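Local coordinates for protein carboxypeptidase D (Drosophila melanogaster, PDB 3MN8) that removes C-terminal arginine or lysine residues from peptides and proteins as a zinc-dependent carboxypeptidase, processing growth factors, peptide hormones and neuropeptides, at residues P38-Q43 against C309-A314. Numbering follows the deposited sequence.
Sequences PHYASQ and CKYPAA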
ATOM      1  N   PRO A  38      24.772  -0.418   8.836  1.00 68.89           N
ATOM      2  CA  PRO A  38      24.112  -0.579   7.537  1.00 64.10           C
ATOM      3  C   PRO A  38      24.394  -1.941   6.909  1.00 64.27           C
ATOM      4  O   PRO A  38      25.552  -2.332   6.748  1.00 75.72           O
ATOM      5  CB  PRO A  38      24.728   0.533   6.687  1.00 67.93           C
ATOM      6  CG  PRO A  38      25.329   1.496   7.673  1.00 76.52           C
ATOM      7  CD  PRO A  38      25.766   0.664   8.829  1.00 73.50           C
ATOM      8  N   HIS A  39      23.330  -2.652   6.557  1.00 56.21           N
ATOM      9  CA  HIS A  39      23.444  -3.980   5.975  1.00 53.70           C
ATOM     10  C   HIS A  39      22.067  -4.468   5.514  1.00 52.04           C
ATOM     11  O   HIS A  39      21.028  -3.992   5.989  1.00 40.41           O
ATOM     12  CB  HIS A  39      24.064  -4.953   6.987  1.00 46.32           C
ATOM     13  CG  HIS A  39      23.115  -5.401   8.060  1.00 41.18           C
ATOM     14  ND1 HIS A  39      22.576  -4.535   8.982  1.00 57.18           N
ATOM     15  CD2 HIS A  39      22.632  -6.629   8.358  1.00 45.78           C
ATOM     16  CE1 HIS A  39      21.784  -5.213   9.802  1.00 59.37           C
ATOM     17  NE2 HIS A  39      21.802  -6.479   9.451  1.00 49.76           N
ATOM     18  N   TYR A  40      22.050  -5.410   4.581  1.00 57.58           N
ATOM     19  CA  TYR A  40      20.774  -5.963   4.132  1.00 55.69           C
ATOM     20  C   TYR A  40      20.341  -7.121   5.023  1.00 48.62           C
ATOM     21  O   TYR A  40      21.105  -8.059   5.239  1.00 59.06           O
ATOM     22  CB  TYR A  40      20.838  -6.383   2.654  1.00 59.12           C
ATOM     23  CG  TYR A  40      20.734  -5.210   1.690  1.00 59.75           C
ATOM     24  CD1 TYR A  40      21.836  -4.769   0.966  1.00 63.22           C
ATOM     25  CD2 TYR A  40      19.536  -4.529   1.525  1.00 51.53           C
ATOM     26  CE1 TYR A  40      21.736  -3.692   0.098  1.00 59.16           C
ATOM     27  CE2 TYR A  40      19.433  -3.455   0.662  1.00 47.93           C
ATOM     28  CZ  TYR A  40      20.531  -3.041  -0.046  1.00 47.26           C
ATOM     29  OH  TYR A  40      20.407  -1.964  -0.890  1.00 38.78           O
ATOM     30  N   ALA A  41      19.126  -7.049   5.553  1.00 46.84           N
ATOM     31  CA  ALA A  41      18.627  -8.115   6.422  1.00 45.58           C
ATOM     32  C   ALA A  41      18.243  -9.364   5.610  1.00 42.16           C
ATOM     33  O   ALA A  41      17.482  -9.290   4.645  1.00 26.98           O
ATOM     34  CB  ALA A  41      17.457  -7.624   7.255  1.00 37.28           C
ATOM     35  N   SER A  42      18.797 -10.507   6.008  1.00 50.58           N
ATOM     36  CA  SER A  42      18.505 -11.768   5.332  1.00 47.01           C
ATOM     37  C   SER A  42      17.129 -12.276   5.735  1.00 45.38           C
ATOM     38  O   SER A  42      16.495 -11.725   6.628  1.00 54.95           O
ATOM     39  CB  SER A  42      19.563 -12.824   5.675  1.00 44.02           C
ATOM     40  OG  SER A  42      19.447 -13.255   7.022  1.00 44.74           O
ATOM     41  N   GLN A  43      16.671 -13.335   5.085  1.00 37.87           N
ATOM     42  CA  GLN A  43      15.436 -13.978   5.503  1.00 31.13           C
ATOM     43  C   GLN A  43      15.495 -14.311   6.988  1.00 40.56           C
ATOM     44  O   GLN A  43      14.590 -13.955   7.727  1.00 33.28           O
ATOM     45  CB  GLN A  43      15.188 -15.252   4.699  1.00 43.76           C
ATOM     46  CG  GLN A  43      13.850 -15.902   4.978  1.00 49.72           C
ATOM     47  CD  GLN A  43      12.669 -14.995   4.631  1.00 57.67           C
ATOM     48  OE1 GLN A  43      12.759 -14.125   3.757  1.00 59.91           O
ATOM     49  NE2 GLN A  43      11.547 -15.208   5.314  1.00 61.79           N
ATOM     50  N   CYS A 309      19.506   2.672  -8.929  1.00 48.61           N
ATOM     51  CA  CYS A 309      20.152   1.377  -8.746  1.00 42.59           C
ATOM     52  C   CYS A 309      19.235   0.375  -8.025  1.00 52.91           C
ATOM     53  O   CYS A 309      18.844   0.577  -6.864  1.00 43.05           O
ATOM     54  CB  CYS A 309      21.453   1.538  -7.985  1.00 40.13           C
ATOM     55  SG  CYS A 309      22.335  -0.017  -7.799  1.00 74.45           S
ATOM     56  N   LYS A 310      18.893  -0.705  -8.718  1.00 55.00           N
ATOM     57  CA  LYS A 310      17.975  -1.695  -8.170  1.00 51.76           C
ATOM     58  C   LYS A 310      18.458  -2.250  -6.829  1.00 50.17           C
ATOM     59  O   LYS A 310      17.701  -2.307  -5.859  1.00 54.01           O
ATOM     60  CB  LYS A 310      17.759  -2.832  -9.172  1.00 53.98           C
ATOM     61  CG  LYS A 310      17.076  -2.398 -10.452  1.00 53.55           C
ATOM     62  CD  LYS A 310      16.808  -3.576 -11.393  1.00 49.34           C
ATOM     63  CE  LYS A 310      15.607  -3.268 -12.319  1.00 55.89           C
ATOM     64  NZ  LYS A 310      15.175  -4.418 -13.187  1.00 61.43           N
ATOM     65  N   TYR A 311      19.726  -2.655  -6.785  1.00 56.23           N
ATOM     66  CA  TYR A 311      20.318  -3.255  -5.585  1.00 58.32           C
ATOM     67  C   TYR A 311      21.581  -2.508  -5.164  1.00 53.57           C
ATOM     68  O   TYR A 311      22.680  -2.950  -5.476  1.00 55.29           O
ATOM     69  CB  TYR A 311      20.694  -4.717  -5.855  1.00 55.22           C
ATOM     70  CG  TYR A 311      20.770  -5.603  -4.621  1.00 47.59           C
ATOM     71  CD1 TYR A 311      20.472  -6.961  -4.704  1.00 48.60           C
ATOM     72  CD2 TYR A 311      21.123  -5.091  -3.380  1.00 50.54           C
ATOM     73  CE1 TYR A 311      20.527  -7.789  -3.595  1.00 43.16           C
ATOM     74  CE2 TYR A 311      21.171  -5.910  -2.252  1.00 50.24           C
ATOM     75  CZ  TYR A 311      20.875  -7.261  -2.373  1.00 45.89           C
ATOM     76  OH  TYR A 311      20.928  -8.089  -1.275  1.00 42.89           O
ATOM     77  N   PRO A 312      21.429  -1.375  -4.455  1.00 56.07           N
ATOM     78  CA  PRO A 312      22.609  -0.594  -4.059  1.00 46.82           C
ATOM     79  C   PRO A 312      23.310  -1.233  -2.865  1.00 61.77           C
ATOM     80  O   PRO A 312      22.861  -2.277  -2.382  1.00 67.32           O
ATOM     81  CB  PRO A 312      22.031   0.777  -3.676  1.00 43.64           C
ATOM     82  CG  PRO A 312      20.530   0.712  -4.018  1.00 60.51           C
ATOM     83  CD  PRO A 312      20.168  -0.740  -4.034  1.00 58.37           C
ATOM     84  N   ALA A 313      24.399  -0.621  -2.408  1.00 64.67           N
ATOM     85  CA  ALA A 313      25.157  -1.137  -1.265  1.00 63.89           C
ATOM     86  C   ALA A 313      24.615  -0.579   0.043  1.00 53.06           C
ATOM     87  O   ALA A 313      24.021   0.501   0.071  1.00 55.28           O
ATOM     88  CB  ALA A 313      26.653  -0.812  -1.407  1.00 60.51           C
ATOM     89  N   ALA A 314      24.839  -1.318   1.126  1.00 47.12           N
ATOM     90  CA  ALA A 314      24.328  -0.948   2.441  1.00 52.87           C
ATOM     91  C   ALA A 314      24.559   0.523   2.823  1.00 54.74           C
ATOM     92  O   ALA A 314      23.647   1.191   3.304  1.00 60.74           O
ATOM     93  CB  ALA A 314      24.911  -1.871   3.501  1.00 54.59           C
TER
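Y40 and Y311 meet in a T-shaped stack: the edge of the Y311 ring, led by CE2, points at one face of Y40. The ring centroids lie 4.9 Å apart and the planes stand at 88°. CE2 of Y311 arrives off centre, nearest the rim at CE1 of Y40. Y311 CG stands anti to its backbone N (chi1 -156°), beside the carbonyl carbon, and the two side chains run past each other in opposite senses. P312 O lies at the edge of the Y40 ring, near its plane, and accepts a hydrogen bond from Y40 OH at 2.9 Å, the donor sitting above the carbonyl plane with a C=O...donor angle of 115°. The same OH lies against P312 CD, and T105 OG1 is a second, weak partner. An alanine in place of Y40 would probably leave P312 O without this donor and open a gap beside the Y311 edge. Farther along, A314 CB sits against the P38 carbonyl and is 4.0 Å from P38 CB. C309 is disulfide-bonded to C156, and backbone hydrogen bonds join Y311 to G154 and N155. The Y311 side chain is about 7 Å from that of E104, a catalytic zinc ligand. The contact joins two M14 catalytic-domain loops, one leading into helix 43-56, the other linking strand 300-305 to helix 317-333; Y148 of helix 145-149, Q109 of helix 106-121 and L317 of helix 317-333 pack around Y40.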